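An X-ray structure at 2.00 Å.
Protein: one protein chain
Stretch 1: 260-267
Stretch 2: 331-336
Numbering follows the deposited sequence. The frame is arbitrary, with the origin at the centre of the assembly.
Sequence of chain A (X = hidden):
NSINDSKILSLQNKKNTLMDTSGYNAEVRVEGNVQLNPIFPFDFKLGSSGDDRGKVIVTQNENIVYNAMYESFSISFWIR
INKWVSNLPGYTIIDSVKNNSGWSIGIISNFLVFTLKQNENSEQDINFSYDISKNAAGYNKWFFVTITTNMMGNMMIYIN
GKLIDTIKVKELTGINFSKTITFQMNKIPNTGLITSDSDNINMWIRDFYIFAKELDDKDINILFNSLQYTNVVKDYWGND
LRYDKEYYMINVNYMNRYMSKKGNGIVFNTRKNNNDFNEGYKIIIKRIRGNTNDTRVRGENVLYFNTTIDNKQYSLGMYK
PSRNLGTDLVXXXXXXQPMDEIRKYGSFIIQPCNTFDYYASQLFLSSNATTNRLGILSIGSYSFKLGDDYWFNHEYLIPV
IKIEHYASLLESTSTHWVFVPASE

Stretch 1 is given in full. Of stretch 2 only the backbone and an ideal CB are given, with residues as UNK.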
# COMPACT_ATOMS: atom_id res chain seq x y z
N SER A 260 1.25 22.74 7.83
CA SER A 260 0.70 23.90 8.49
C SER A 260 0.95 25.10 7.58
O SER A 260 1.47 24.95 6.47
CB SER A 260 1.36 24.13 9.85
OG SER A 260 0.69 25.16 10.56
N LYS A 261 0.59 26.29 8.05
CA LYS A 261 0.76 27.50 7.26
C LYS A 261 1.17 28.67 8.13
O LYS A 261 0.74 28.80 9.28
CB LYS A 261 -0.56 27.81 6.53
CG LYS A 261 -0.62 29.14 5.79
CD LYS A 261 -2.01 29.30 5.14
CE LYS A 261 -2.17 30.60 4.35
NZ LYS A 261 -2.22 31.82 5.21
N LYS A 262 2.04 29.52 7.59
CA LYS A 262 2.48 30.73 8.27
C LYS A 262 2.66 31.77 7.18
O LYS A 262 3.52 31.63 6.32
CB LYS A 262 3.80 30.51 9.01
CG LYS A 262 4.21 31.74 9.81
CD LYS A 262 5.25 31.44 10.86
CE LYS A 262 5.52 32.67 11.71
NZ LYS A 262 6.52 32.37 12.77
N GLY A 263 1.83 32.81 7.21
CA GLY A 263 1.92 33.81 6.17
C GLY A 263 1.54 33.12 4.87
O GLY A 263 0.60 32.32 4.83
N ASN A 264 2.28 33.39 3.80
CA ASN A 264 2.00 32.77 2.50
C ASN A 264 2.58 31.37 2.40
O ASN A 264 2.22 30.61 1.49
CB ASN A 264 2.60 33.60 1.36
CG ASN A 264 1.95 34.95 1.22
OD1 ASN A 264 0.74 35.06 1.04
ND2 ASN A 264 2.76 36.01 1.29
N GLY A 265 3.46 31.03 3.32
CA GLY A 265 4.12 29.74 3.25
C GLY A 265 3.51 28.52 3.90
O GLY A 265 2.79 28.59 4.90
N ILE A 266 3.80 27.37 3.28
CA ILE A 266 3.39 26.08 3.81
C ILE A 266 4.61 25.67 4.62
O ILE A 266 5.73 25.70 4.11
CB ILE A 266 3.21 25.01 2.70
CG1 ILE A 266 1.94 25.27 1.88
CG2 ILE A 266 3.17 23.62 3.33
CD1 ILE A 266 0.66 25.19 2.70
N VAL A 267 4.42 25.31 5.88
CA VAL A 267 5.54 24.88 6.71
C VAL A 267 5.17 23.54 7.34
O VAL A 267 3.99 23.25 7.57
CB VAL A 267 5.87 25.90 7.84
CG1 VAL A 267 6.20 27.25 7.24
CG2 VAL A 267 4.70 26.00 8.80
N UNK A 331 10.14 28.54 -3.11
CA UNK A 331 9.25 27.90 -2.14
C UNK A 331 7.82 27.75 -2.64
O UNK A 331 7.36 28.52 -3.48
CB UNK A 331 9.25 28.70 -0.84
N UNK A 332 7.13 26.75 -2.11
CA UNK A 332 5.75 26.49 -2.45
C UNK A 332 4.91 26.92 -1.24
O UNK A 332 5.20 26.53 -0.11
CB UNK A 332 5.53 25.02 -2.81
N UNK A 333 3.88 27.72 -1.49
CA UNK A 333 3.03 28.19 -0.41
C UNK A 333 1.55 27.99 -0.66
O UNK A 333 1.16 27.28 -1.58
CB UNK A 333 3.30 29.67 -0.16
N UNK A 334 0.71 28.61 0.18
CA UNK A 334 -0.74 28.50 0.05
C UNK A 334 -1.28 29.87 -0.34
O UNK A 334 -1.25 30.81 0.46
CB UNK A 334 -1.38 28.00 1.34
N UNK A 335 -1.79 29.98 -1.56
CA UNK A 335 -2.27 31.26 -2.06
C UNK A 335 -3.73 31.27 -2.49
O UNK A 335 -4.23 30.31 -3.08
CB UNK A 335 -1.40 31.69 -3.24
N UNK A 336 -4.42 32.37 -2.20
CA UNK A 336 -5.81 32.53 -2.60
C UNK A 336 -5.68 33.21 -3.96
O UNK A 336 -5.64 34.44 -4.06
CB UNK A 336 -6.64 33.33 -1.60

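Stretch 1 is a hairpin whose type II' turn runs from Lys262 to Gly265. Residues 331-335 of stretch 2 form a strand that runs at 110° to strand 265-267 and forms a single beta bridge with it.

Position 331 has its ideal CB beyond reach of the hairpin. Its phi of -70° and psi of 154° admit most residues, proline included, and stretch 1 sets no preference. The deposited residue is Pro331.

At 332 CA-to-CB points sideways, and nothing of stretch 1 lies within 5.5 Å of the ideal CB. What the hairpin meets here is backbone: the carbonyl O of 332 lies 3.8 Å from Ile266 CB, and water 2 donates to that O at 2.8 Å and to Ile266 O at 2.9 Å. Many side chains would suit. Leu332 is found, its nearest side-chain approach being Leu332 CG to Ile266 CG1 at 5.6 Å.

Position 333 is the most restrictive. Its CA lies 4.1 Å from Gly265 CA, the bridge between the backbones, and 3.2 Å from Asn264 O, a CA-H...O contact. An ideal CB would sit 2.2 Å from that same Asn264 O, a clash, and 3.5 Å from Gly265 CA. The backbone angles, -130° and -168°, do not in themselves demand glycine; the neighbouring carbonyl does. Gly333 is the answer, and the two strands meet here glycine to glycine.

At 334 CA-to-CB points toward the hairpin. Its backbone N donates to Asn264 O at 2.8 Å, a hydrogen bond any residue but proline could make. The ideal CB is 3.7 Å from Ile266 CD1 and 4.1 Å from Lys261 CE, the latter on a side chain that is t through chi3 and turns at chi4 (m), with Lys261 NZ donating to Gly263 O at 2.9 Å. With aliphatic carbon so near, a small apolar side chain fits well; serine is conceivable, though these carbons offer its hydroxyl no partner. Ala334 places its CB 3.7 Å from Ile266 CD1 as an apolar contact, while water 1 donates to Ala334 O at 2.7 Å and to Asn264 OD1 at 2.9 Å.

At 335 the ideal CB points sideways and meets nothing within 5.5 Å, so only a longer side chain could return to the turn, where Asn264 would meet it. Leucine, methionine or a long polar residue could all do so. Leu335, with chi1 at -45° (m) and chi2 t, brings CD2 to 4.0 Å from Asn264 OD1.

Position 336 is out of reach and unconstrained by stretch 1; Asp336 occupies it.

Stretch 2 (331-336) PLGALD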
# COMPACT_ATOMS: atom_id res chain seq x y z
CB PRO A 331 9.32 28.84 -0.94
CG PRO A 331 9.38 30.18 -1.62
CD PRO A 331 10.39 29.94 -2.74
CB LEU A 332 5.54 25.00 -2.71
CG LEU A 332 4.15 24.68 -3.24
CD1 LEU A 332 4.03 25.23 -4.66
CD2 LEU A 332 3.91 23.17 -3.22
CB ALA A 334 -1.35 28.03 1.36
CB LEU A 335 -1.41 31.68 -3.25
CG LEU A 335 0.10 31.52 -3.05
CD1 LEU A 335 0.82 31.65 -4.39
CD2 LEU A 335 0.58 32.56 -2.06
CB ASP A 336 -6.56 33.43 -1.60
CG ASP A 336 -8.07 33.41 -1.82
OD1 ASP A 336 -8.81 33.73 -0.86
OD2 ASP A 336 -8.51 33.09 -2.94
O HOH W 1 -1.60 33.33 1.33
O HOH W 2 6.67 27.47 2.03
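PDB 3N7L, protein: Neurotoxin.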